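Local structure of 378aa long hypothetical citrate synthase (Sulfolobus tokodaii, 1VGM) at residues Asp38-Ala43 and Ser177-Thr182; Thr17-Ile22 and Arg30-Asp35; Leu48-Leu51 and Leu57-Arg60; Lys277-Lys282 and Phe321-Phe326. The protein is a hypothetical member of the citrate synthase family, a mostly helical protein found here as an assembly of two copies. All coordinates share one frame; numbering follows the deposited sequence.

From the N terminus, interaction 2 comes first: T17-I22 and R30-D35 close a short hairpin loop. Strand 34-35 runs straight into helix 36-42, which opens interaction 1, a long closure that ends on S177-T182 of helix 168-180. Within that span lies interaction 3, where the chain after helix 45-54 turns back onto the same helix at L57-R60. Interaction 4 follows later and joins the ends of helices 267-280 and 314-323. No contacts cross along the chain. Interactions 1, 2 and 3 touch one another, through the Y31 hydroxyl at I179 O and L51 beside L39, and all three meet the second subunit. F321 of interaction 4 packs on S177 and Y181 of interaction 1.

Interaction 1: residues Asp38-Ala43 and Ser177-Thr182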
# COMPACT_ATOMS: atom_id res chain seq x y z
N ASP A 38 -22.95 19.55 -13.56
CA ASP A 38 -23.68 18.94 -14.67
C ASP A 38 -23.71 17.42 -14.52
O ASP A 38 -24.74 16.77 -14.75
CB ASP A 38 -23.04 19.31 -16.00
CG ASP A 38 -23.23 20.77 -16.35
OD1 ASP A 38 -24.26 21.35 -15.92
OD2 ASP A 38 -22.37 21.35 -17.04
N LEU A 39 -22.56 16.86 -14.15
CA LEU A 39 -22.45 15.42 -13.98
C LEU A 39 -23.40 14.89 -12.91
O LEU A 39 -24.12 13.92 -13.14
CB LEU A 39 -21.00 15.03 -13.66
CG LEU A 39 -20.05 15.40 -14.80
CD1 LEU A 39 -18.62 15.08 -14.41
CD2 LEU A 39 -20.44 14.66 -16.07
N VAL A 40 -23.40 15.53 -11.74
CA VAL A 40 -24.32 15.16 -10.67
C VAL A 40 -25.77 15.37 -11.11
O VAL A 40 -26.60 14.47 -10.98
CB VAL A 40 -24.05 15.99 -9.37
CG1 VAL A 40 -25.21 15.84 -8.40
CG2 VAL A 40 -22.74 15.52 -8.70
N ASN A 41 -26.08 16.56 -11.64
CA ASN A 41 -27.46 16.90 -11.96
C ASN A 41 -28.03 16.08 -13.11
O ASN A 41 -29.21 15.75 -13.11
CB ASN A 41 -27.57 18.39 -12.30
CG ASN A 41 -27.44 19.27 -11.08
OD1 ASN A 41 -26.89 20.37 -11.15
ND2 ASN A 41 -27.95 18.79 -9.94
N TYR A 42 -27.22 15.77 -14.11
CA TYR A 42 -27.76 15.30 -15.38
C TYR A 42 -27.21 13.95 -15.83
O TYR A 42 -27.66 13.39 -16.82
CB TYR A 42 -27.52 16.35 -16.47
CG TYR A 42 -28.06 17.71 -16.11
CD1 TYR A 42 -27.22 18.83 -16.08
CD2 TYR A 42 -29.40 17.88 -15.76
CE1 TYR A 42 -27.71 20.08 -15.69
CE2 TYR A 42 -29.89 19.13 -15.36
CZ TYR A 42 -29.04 20.22 -15.33
OH TYR A 42 -29.52 21.43 -14.89
N ALA A 43 -26.26 13.42 -15.08
CA ALA A 43 -25.65 12.14 -15.44
C ALA A 43 -25.78 11.14 -14.29
O ALA A 43 -26.80 11.11 -13.60
CB ALA A 43 -24.17 12.36 -15.81
N SER A 177 -23.16 11.22 -4.37
CA SER A 177 -21.99 11.03 -3.52
C SER A 177 -20.84 10.32 -4.24
O SER A 177 -19.68 10.71 -4.10
CB SER A 177 -22.37 10.25 -2.27
OG SER A 177 -23.29 10.98 -1.49
N LEU A 178 -21.16 9.28 -5.00
CA LEU A 178 -20.15 8.52 -5.73
C LEU A 178 -19.47 9.42 -6.76
O LEU A 178 -18.26 9.34 -6.96
CB LEU A 178 -20.79 7.31 -6.42
CG LEU A 178 -21.25 6.22 -5.45
CD1 LEU A 178 -22.15 5.23 -6.16
CD2 LEU A 178 -20.03 5.53 -4.86
N ILE A 179 -20.26 10.27 -7.41
CA ILE A 179 -19.70 11.23 -8.37
C ILE A 179 -18.82 12.26 -7.65
O ILE A 179 -17.73 12.59 -8.12
CB ILE A 179 -20.83 11.97 -9.14
CG1 ILE A 179 -21.57 10.98 -10.05
CG2 ILE A 179 -20.26 13.09 -10.00
CD1 ILE A 179 -22.74 11.58 -10.80
N LEU A 180 -19.31 12.76 -6.52
CA LEU A 180 -18.69 13.91 -5.86
C LEU A 180 -17.27 13.63 -5.35
O LEU A 180 -16.42 14.51 -5.38
CB LEU A 180 -19.57 14.37 -4.69
CG LEU A 180 -20.79 15.22 -5.04
CD1 LEU A 180 -21.78 15.25 -3.87
CD2 LEU A 180 -20.34 16.63 -5.41
N TYR A 181 -17.03 12.41 -4.89
CA TYR A 181 -15.76 12.04 -4.28
C TYR A 181 -14.85 11.24 -5.24
O TYR A 181 -13.82 10.71 -4.83
CB TYR A 181 -16.03 11.20 -3.02
CG TYR A 181 -16.16 11.98 -1.72
CD1 TYR A 181 -17.07 11.58 -0.74
CD2 TYR A 181 -15.30 13.04 -1.41
CE1 TYR A 181 -17.11 12.19 0.51
CE2 TYR A 181 -15.33 13.66 -0.16
CZ TYR A 181 -16.24 13.23 0.80
OH TYR A 181 -16.25 13.79 2.06
N THR A 182 -15.24 11.14 -6.50
CA THR A 182 -14.53 10.28 -7.46
C THR A 182 -13.04 10.59 -7.63
O THR A 182 -12.22 9.68 -7.65
CB THR A 182 -15.23 10.32 -8.84
OG1 THR A 182 -16.35 9.42 -8.81
CG2 THR A 182 -14.25 9.90 -9.97
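V40 holds CG1 anti to its backbone N (chi1 166°), which leaves CG2 beside that N and aimed at I179, while I179 keeps CG1 beside its own backbone N (chi1 -67°), which puts CG2 anti to that N and runs CG1 and CD1 out as the longer branch. These two beta-branched side chains join helix 36-42 to helix 168-180 in the helical citrate synthase fold, meeting near the C-terminal ends of both. The backbones come nearest at the same pair, with V40 CA and I179 CA 6.5 Å apart. The side chains approach at a slant, and their gamma methyls do the touching, V40 CG2 to I179 CG2 at 3.7 Å. V40 CG2 also lies against the branch point of L180, 4.2 Å from its CG, so one methyl bears on two successive residues of the longer helix. The CD1 end of I179 reaches the other helix's backbone, 3.6 Å from L39 O and 3.9 Å from V40 CA. One residue before V40, L39 CB stands 4.2 Å from I179 CG2. Everything exchanged here is van der Waals contact between largely buried groups. F372 of the second subunit packs on D38, L39 and A43, so helix 36-42 touches both helix 168-180 and the dimer partner; L180 also touches R268, I271 and F272 of helix 267-280. Y181 is the first residue to leave the helical conformation. Just beyond it T182 folds back, its OG1 donating to L178 O over 2.7 Å.

Interaction 2: residues Thr17-Ile22 and Arg30-Asp35; sequences TGLTYI and RYRGYD
The antiparallel beta hairpin of strands 20-23 and 28-31 is stitched here by T20 and Y21 against Y31 and R30. Y21 and R30 form a hydrogen-bonded pair: Y21 N to R30 O and R30 N to Y21 O are both 2.9 Å and nearly straight. T20 and Y31 make the adjoining non-hydrogen-bonded pair, and the ladder is prolonged beyond it by R32 N, which donates to L19 O over 2.7 Å (170° at the hydrogen). On the face bearing Y21 and R30, the extended arginine runs alongside the tyrosine and lays its guanidinium nearly parallel to the ring, with planes 14° apart; NH2 sits obliquely, 3.3 Å from Y21 CE1. On the sheet face that carries T20 and Y31, T20 OG1 lies 3.7 Å from Y31 CD2, with its hydrogen bond going to D183. L19 CD2 rests over one face of the R32 guanidinium, 3.5 Å from NH1, which the bend at R32 chi2 (-108°) brings back to it. A type I' turn from Y31 to Y34 leads into strand 34-35; both of its central residues, R32 and G33, have positive phi. T17 OG1 makes an ST turn with L19 N and also bonds E349 of helix 331-353. That helix packs on L19, helix 45-54 lies against T20 and Y31, and T17 pairs in parallel with a strand of the second subunit, carrying the sheet across the interface.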
# COMPACT_ATOMS: atom_id res chain seq x y z
N THR A 17 -2.27 14.17 -15.76
CA THR A 17 -3.57 13.53 -15.79
C THR A 17 -4.49 14.23 -16.80
O THR A 17 -4.45 15.46 -16.93
CB THR A 17 -4.23 13.58 -14.41
OG1 THR A 17 -5.42 12.78 -14.41
CG2 THR A 17 -4.57 15.03 -14.02
N GLY A 18 -5.31 13.45 -17.50
CA GLY A 18 -6.39 14.00 -18.30
C GLY A 18 -7.72 14.05 -17.56
O GLY A 18 -8.75 14.44 -18.13
N LEU A 19 -7.70 13.66 -16.29
CA LEU A 19 -8.92 13.29 -15.60
C LEU A 19 -9.60 14.49 -14.92
O LEU A 19 -10.77 14.76 -15.17
CB LEU A 19 -8.62 12.20 -14.56
CG LEU A 19 -7.99 10.90 -15.09
CD1 LEU A 19 -7.49 10.03 -13.94
CD2 LEU A 19 -9.03 10.16 -15.92
N THR A 20 -8.86 15.21 -14.08
CA THR A 20 -9.50 16.14 -13.15
C THR A 20 -8.89 17.54 -13.14
O THR A 20 -7.70 17.71 -12.92
CB THR A 20 -9.48 15.58 -11.73
OG1 THR A 20 -10.09 14.28 -11.72
CG2 THR A 20 -10.24 16.50 -10.78
N TYR A 21 -9.73 18.54 -13.36
CA TYR A 21 -9.29 19.92 -13.35
C TYR A 21 -9.91 20.67 -12.18
O TYR A 21 -11.12 20.61 -11.96
CB TYR A 21 -9.67 20.61 -14.67
CG TYR A 21 -9.54 22.11 -14.64
CD1 TYR A 21 -10.67 22.92 -14.49
CD2 TYR A 21 -8.29 22.73 -14.74
CE1 TYR A 21 -10.56 24.31 -14.44
CE2 TYR A 21 -8.17 24.12 -14.69
CZ TYR A 21 -9.31 24.91 -14.54
OH TYR A 21 -9.22 26.28 -14.50
N ILE A 22 -9.07 21.38 -11.43
CA ILE A 22 -9.56 22.20 -10.33
C ILE A 22 -9.13 23.65 -10.49
O ILE A 22 -7.95 23.94 -10.71
CB ILE A 22 -9.04 21.66 -8.97
CG1 ILE A 22 -9.53 20.22 -8.77
CG2 ILE A 22 -9.53 22.56 -7.82
CD1 ILE A 22 -8.63 19.38 -7.91
N ARG A 30 -13.88 20.05 -12.65
CA ARG A 30 -14.28 19.34 -13.86
C ARG A 30 -13.70 17.93 -13.91
O ARG A 30 -12.55 17.72 -13.54
CB ARG A 30 -13.84 20.13 -15.09
CG ARG A 30 -14.49 21.49 -15.20
CD ARG A 30 -14.04 22.22 -16.43
NE ARG A 30 -14.58 23.57 -16.44
CZ ARG A 30 -13.84 24.67 -16.54
NH1 ARG A 30 -14.36 25.85 -16.21
NH2 ARG A 30 -12.59 24.61 -17.00
N TYR A 31 -14.51 16.98 -14.38
CA TYR A 31 -14.02 15.65 -14.74
C TYR A 31 -14.00 15.52 -16.27
O TYR A 31 -15.03 15.58 -16.93
CB TYR A 31 -14.95 14.56 -14.16
CG TYR A 31 -14.95 14.41 -12.65
CD1 TYR A 31 -16.10 13.96 -11.99
CD2 TYR A 31 -13.81 14.69 -11.88
CE1 TYR A 31 -16.12 13.80 -10.61
CE2 TYR A 31 -13.82 14.52 -10.48
CZ TYR A 31 -14.99 14.08 -9.85
OH TYR A 31 -15.02 13.91 -8.48
N ARG A 32 -12.80 15.35 -16.82
CA ARG A 32 -12.62 15.33 -18.26
C ARG A 32 -13.41 16.45 -18.93
O ARG A 32 -14.05 16.25 -19.97
CB ARG A 32 -13.05 13.97 -18.82
CG ARG A 32 -12.00 12.86 -18.63
CD ARG A 32 -11.34 12.49 -19.96
NE ARG A 32 -10.08 11.77 -19.79
CZ ARG A 32 -9.98 10.49 -19.43
NH1 ARG A 32 -8.79 9.92 -19.36
NH2 ARG A 32 -11.07 9.79 -19.15
N GLY A 33 -13.37 17.63 -18.33
CA GLY A 33 -13.87 18.82 -18.99
C GLY A 33 -15.30 19.18 -18.64
O GLY A 33 -15.75 20.29 -18.93
N TYR A 34 -16.03 18.26 -18.02
CA TYR A 34 -17.43 18.50 -17.67
C TYR A 34 -17.54 18.95 -16.21
O TYR A 34 -16.98 18.31 -15.32
CB TYR A 34 -18.25 17.23 -17.88
CG TYR A 34 -18.32 16.79 -19.33
CD1 TYR A 34 -19.14 17.46 -20.24
CD2 TYR A 34 -17.60 15.68 -19.78
CE1 TYR A 34 -19.23 17.05 -21.58
CE2 TYR A 34 -17.68 15.26 -21.12
CZ TYR A 34 -18.49 15.95 -22.01
OH TYR A 34 -18.57 15.53 -23.32
N ASP A 35 -18.27 20.04 -15.97
CA ASP A 35 -18.44 20.58 -14.62
C ASP A 35 -19.09 19.55 -13.71
O ASP A 35 -19.97 18.81 -14.14
CB ASP A 35 -19.30 21.84 -14.66
CG ASP A 35 -19.33 22.58 -13.33
OD1 ASP A 35 -20.04 22.14 -12.39
OD2 ASP A 35 -18.63 23.61 -13.21

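Interaction 3: residues Leu48-Leu51 and Leu57-Arg60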
# COMPACT_ATOMS: atom_id res chain seq x y z
N LEU A 48 -20.16 8.45 -15.39
CA LEU A 48 -18.85 8.93 -14.96
C LEU A 48 -17.76 7.85 -15.00
O LEU A 48 -16.62 8.13 -15.38
CB LEU A 48 -18.92 9.51 -13.54
CG LEU A 48 -17.58 10.01 -12.98
CD1 LEU A 48 -16.94 11.01 -13.95
CD2 LEU A 48 -17.81 10.66 -11.62
N ILE A 49 -18.11 6.63 -14.62
CA ILE A 49 -17.21 5.51 -14.81
C ILE A 49 -16.70 5.48 -16.25
O ILE A 49 -15.49 5.40 -16.48
CB ILE A 49 -17.90 4.15 -14.52
CG1 ILE A 49 -18.21 4.04 -13.03
CG2 ILE A 49 -17.00 3.00 -14.94
CD1 ILE A 49 -19.08 2.82 -12.69
N HIS A 50 -17.62 5.55 -17.21
CA HIS A 50 -17.23 5.46 -18.62
C HIS A 50 -16.43 6.69 -19.04
O HIS A 50 -15.48 6.60 -19.82
CB HIS A 50 -18.48 5.32 -19.51
CG HIS A 50 -18.17 5.09 -20.96
ND1 HIS A 50 -17.82 6.11 -21.82
CD2 HIS A 50 -18.15 3.96 -21.70
CE1 HIS A 50 -17.60 5.61 -23.02
NE2 HIS A 50 -17.79 4.31 -22.98
N LEU A 51 -16.82 7.85 -18.52
CA LEU A 51 -16.11 9.09 -18.82
C LEU A 51 -14.66 8.99 -18.33
O LEU A 51 -13.72 9.22 -19.11
CB LEU A 51 -16.82 10.27 -18.14
CG LEU A 51 -16.23 11.68 -18.27
CD1 LEU A 51 -16.16 12.09 -19.74
CD2 LEU A 51 -17.10 12.65 -17.47
N LEU A 57 -18.36 10.73 -22.25
CA LEU A 57 -19.68 10.30 -21.82
C LEU A 57 -20.17 9.21 -22.76
O LEU A 57 -19.97 9.30 -23.97
CB LEU A 57 -20.66 11.48 -21.84
CG LEU A 57 -20.29 12.57 -20.83
CD1 LEU A 57 -21.17 13.79 -21.04
CD2 LEU A 57 -20.43 12.01 -19.41
N PRO A 58 -20.79 8.16 -22.22
CA PRO A 58 -21.17 7.04 -23.08
C PRO A 58 -22.47 7.33 -23.83
O PRO A 58 -23.33 8.06 -23.33
CB PRO A 58 -21.33 5.89 -22.10
CG PRO A 58 -21.85 6.56 -20.87
CD PRO A 58 -21.18 7.92 -20.81
N ASN A 59 -22.62 6.75 -25.02
CA ASN A 59 -23.93 6.67 -25.63
C ASN A 59 -24.70 5.54 -24.97
O ASN A 59 -24.18 4.86 -24.08
CB ASN A 59 -23.83 6.42 -27.14
CG ASN A 59 -23.13 5.10 -27.47
OD1 ASN A 59 -23.33 4.09 -26.81
ND2 ASN A 59 -22.31 5.12 -28.52
N ARG A 60 -25.93 5.34 -25.40
CA ARG A 60 -26.81 4.37 -24.77
C ARG A 60 -26.19 2.97 -24.82
O ARG A 60 -26.26 2.22 -23.85
CB ARG A 60 -28.18 4.37 -25.45
CG ARG A 60 -29.13 3.28 -24.96
CD ARG A 60 -29.72 3.63 -23.61
NE ARG A 60 -30.53 4.84 -23.67
CZ ARG A 60 -30.59 5.75 -22.70
NH1 ARG A 60 -31.41 6.78 -22.80
NH2 ARG A 60 -29.82 5.62 -21.63
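H50 swings its imidazole away from its own helix, with CG anti to the backbone N (chi1 -175°), and P58 sits down on one face of it. P58 CB is 3.5 Å from the ring centroid and only 15° off the normal, a CH-pi contact; the proline and the histidine side chains run antiparallel past one another. P58 CG continues over the root of the imidazole, 3.8 Å from H50 CB. One residue on, L51 also takes the extended first torsion, then turns at chi2 (60°), which points CD1 at the backbone, 3.6 Å from L57 N, and CD2 at L57 CD2, 3.9 Å away. L57 starts out away from the helix, yet its tip comes back alongside L51. The contact closes the short connection between helix 45-54 and helix 60-71 in the citrate synthase fold; N59 is the N-cap of the second helix, its OD1 accepting from Q62 N. Y54 stacks on the H50 ring, L63 touches P58, and R378 of the second subunit bonds P58 O. The chemistry is chiefly apolar, yet the imidazole is also held by a polar bond: H50 ND1 donates to E56 O, just before L57. That bond should fix the ring's rotation, and with it the flat surface presented to P58 CB.

Interaction 4: residues Lys277-Lys282 and Phe321-Phe326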
# COMPACT_ATOMS: atom_id res chain seq x y z
N LYS A 277 -29.91 19.37 2.61
CA LYS A 277 -31.10 20.20 2.71
C LYS A 277 -32.37 19.43 2.38
O LYS A 277 -33.39 19.59 3.04
CB LYS A 277 -30.99 21.41 1.78
CG LYS A 277 -32.11 22.44 1.96
CD LYS A 277 -31.80 23.74 1.22
CE LYS A 277 -33.06 24.49 0.83
NZ LYS A 277 -32.74 25.84 0.26
N SER A 278 -32.32 18.60 1.35
CA SER A 278 -33.52 17.94 0.87
C SER A 278 -33.96 16.88 1.86
O SER A 278 -35.15 16.72 2.13
CB SER A 278 -33.28 17.30 -0.49
OG SER A 278 -34.26 16.31 -0.75
N PHE A 279 -32.99 16.15 2.38
CA PHE A 279 -33.27 15.11 3.36
C PHE A 279 -33.85 15.75 4.60
O PHE A 279 -34.75 15.20 5.24
CB PHE A 279 -31.99 14.36 3.71
CG PHE A 279 -31.64 13.27 2.73
CD1 PHE A 279 -30.41 13.28 2.08
CD2 PHE A 279 -32.52 12.22 2.49
CE1 PHE A 279 -30.07 12.25 1.19
CE2 PHE A 279 -32.19 11.19 1.61
CZ PHE A 279 -30.95 11.21 0.96
N ALA A 280 -33.34 16.93 4.95
CA ALA A 280 -33.75 17.62 6.17
C ALA A 280 -35.24 17.92 6.19
O ALA A 280 -35.86 17.91 7.26
CB ALA A 280 -32.96 18.90 6.34
N GLU A 281 -35.84 18.21 5.04
CA GLU A 281 -37.23 18.62 5.05
C GLU A 281 -38.18 17.43 5.15
O GLU A 281 -39.38 17.61 5.33
CB GLU A 281 -37.57 19.49 3.83
CG GLU A 281 -37.19 18.94 2.46
CD GLU A 281 -37.47 19.94 1.34
OE1 GLU A 281 -38.66 20.24 1.09
OE2 GLU A 281 -36.52 20.42 0.70
N LYS A 282 -37.64 16.22 5.06
CA LYS A 282 -38.44 15.01 5.23
C LYS A 282 -38.05 14.21 6.46
O LYS A 282 -38.74 13.26 6.82
CB LYS A 282 -38.32 14.12 3.98
CG LYS A 282 -38.92 14.72 2.71
CD LYS A 282 -40.34 14.22 2.47
CE LYS A 282 -41.31 14.73 3.53
NZ LYS A 282 -41.08 16.16 3.84
N PHE A 321 -24.48 11.03 4.36
CA PHE A 321 -24.28 9.61 4.66
C PHE A 321 -25.14 9.17 5.84
O PHE A 321 -25.70 8.08 5.83
CB PHE A 321 -22.81 9.33 4.99
CG PHE A 321 -21.85 9.66 3.88
CD1 PHE A 321 -20.50 9.90 4.16
CD2 PHE A 321 -22.27 9.71 2.56
CE1 PHE A 321 -19.60 10.20 3.14
CE2 PHE A 321 -21.38 10.01 1.53
CZ PHE A 321 -20.04 10.25 1.82
N TYR A 322 -25.23 10.04 6.85
CA TYR A 322 -26.15 9.83 7.97
C TYR A 322 -27.60 9.70 7.50
O TYR A 322 -28.30 8.78 7.91
CB TYR A 322 -26.04 11.01 8.95
CG TYR A 322 -27.02 10.96 10.10
CD1 TYR A 322 -26.81 10.11 11.19
CD2 TYR A 322 -28.15 11.77 10.09
CE1 TYR A 322 -27.71 10.07 12.25
CE2 TYR A 322 -29.06 11.73 11.14
CZ TYR A 322 -28.83 10.89 12.22
OH TYR A 322 -29.74 10.87 13.25
N ALA A 323 -28.04 10.62 6.63
CA ALA A 323 -29.41 10.60 6.12
C ALA A 323 -29.68 9.32 5.35
O ALA A 323 -30.80 8.80 5.35
CB ALA A 323 -29.65 11.81 5.21
N LEU A 324 -28.64 8.82 4.68
CA LEU A 324 -28.72 7.56 3.96
C LEU A 324 -28.74 6.34 4.87
O LEU A 324 -28.88 5.22 4.39
CB LEU A 324 -27.55 7.45 2.99
CG LEU A 324 -27.68 8.32 1.75
CD1 LEU A 324 -26.35 8.42 1.04
CD2 LEU A 324 -28.75 7.72 0.85
N GLY A 325 -28.57 6.55 6.17
CA GLY A 325 -28.69 5.46 7.13
C GLY A 325 -27.35 4.94 7.64
O GLY A 325 -27.32 4.06 8.50
N PHE A 326 -26.25 5.49 7.14
CA PHE A 326 -24.93 4.94 7.48
C PHE A 326 -24.43 5.41 8.84
O PHE A 326 -24.51 6.59 9.17
CB PHE A 326 -23.91 5.32 6.41
CG PHE A 326 -24.02 4.52 5.16
CD1 PHE A 326 -24.75 5.01 4.08
CD2 PHE A 326 -23.44 3.27 5.07
CE1 PHE A 326 -24.88 4.26 2.92
CE2 PHE A 326 -23.57 2.51 3.90
CZ PHE A 326 -24.29 3.01 2.83
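F279 lays its ring over the A323 methyl, which stands 3.5 Å from both CG and CD1 and so meets the inner rim more than the centre. A323 CB is 3.8 Å from the ring centroid, 25° off the normal, a CH-pi contact over the face. It is a small helix-helix contact in the helical citrate synthase fold, joining the C-terminal parts of helices 267-280 and 314-323. F279 CG lies beside the backbone N (chi1 -83°), and this sends the ring across to the other helix. The far end of the ring reaches the next residue, F279 CZ standing 4.1 Å from L324 CD2, with the two side chains meeting at a slant. V286 of helix 284-304 touches both F279 and A323, while helix 168-180 supplies A173 against F279 and M174 against L324. The nearest backbone approach is at the same pair, F279 CA to A323 CA at 6.5 Å, consistent with the small size of the alanine. Directly after L324, the chain leaves its helix through a Schellman motif at G325, whose phi is positive: F326 N bonds F321 O at 3.0 Å, and G325 N bonds Y322 O at 2.8 Å.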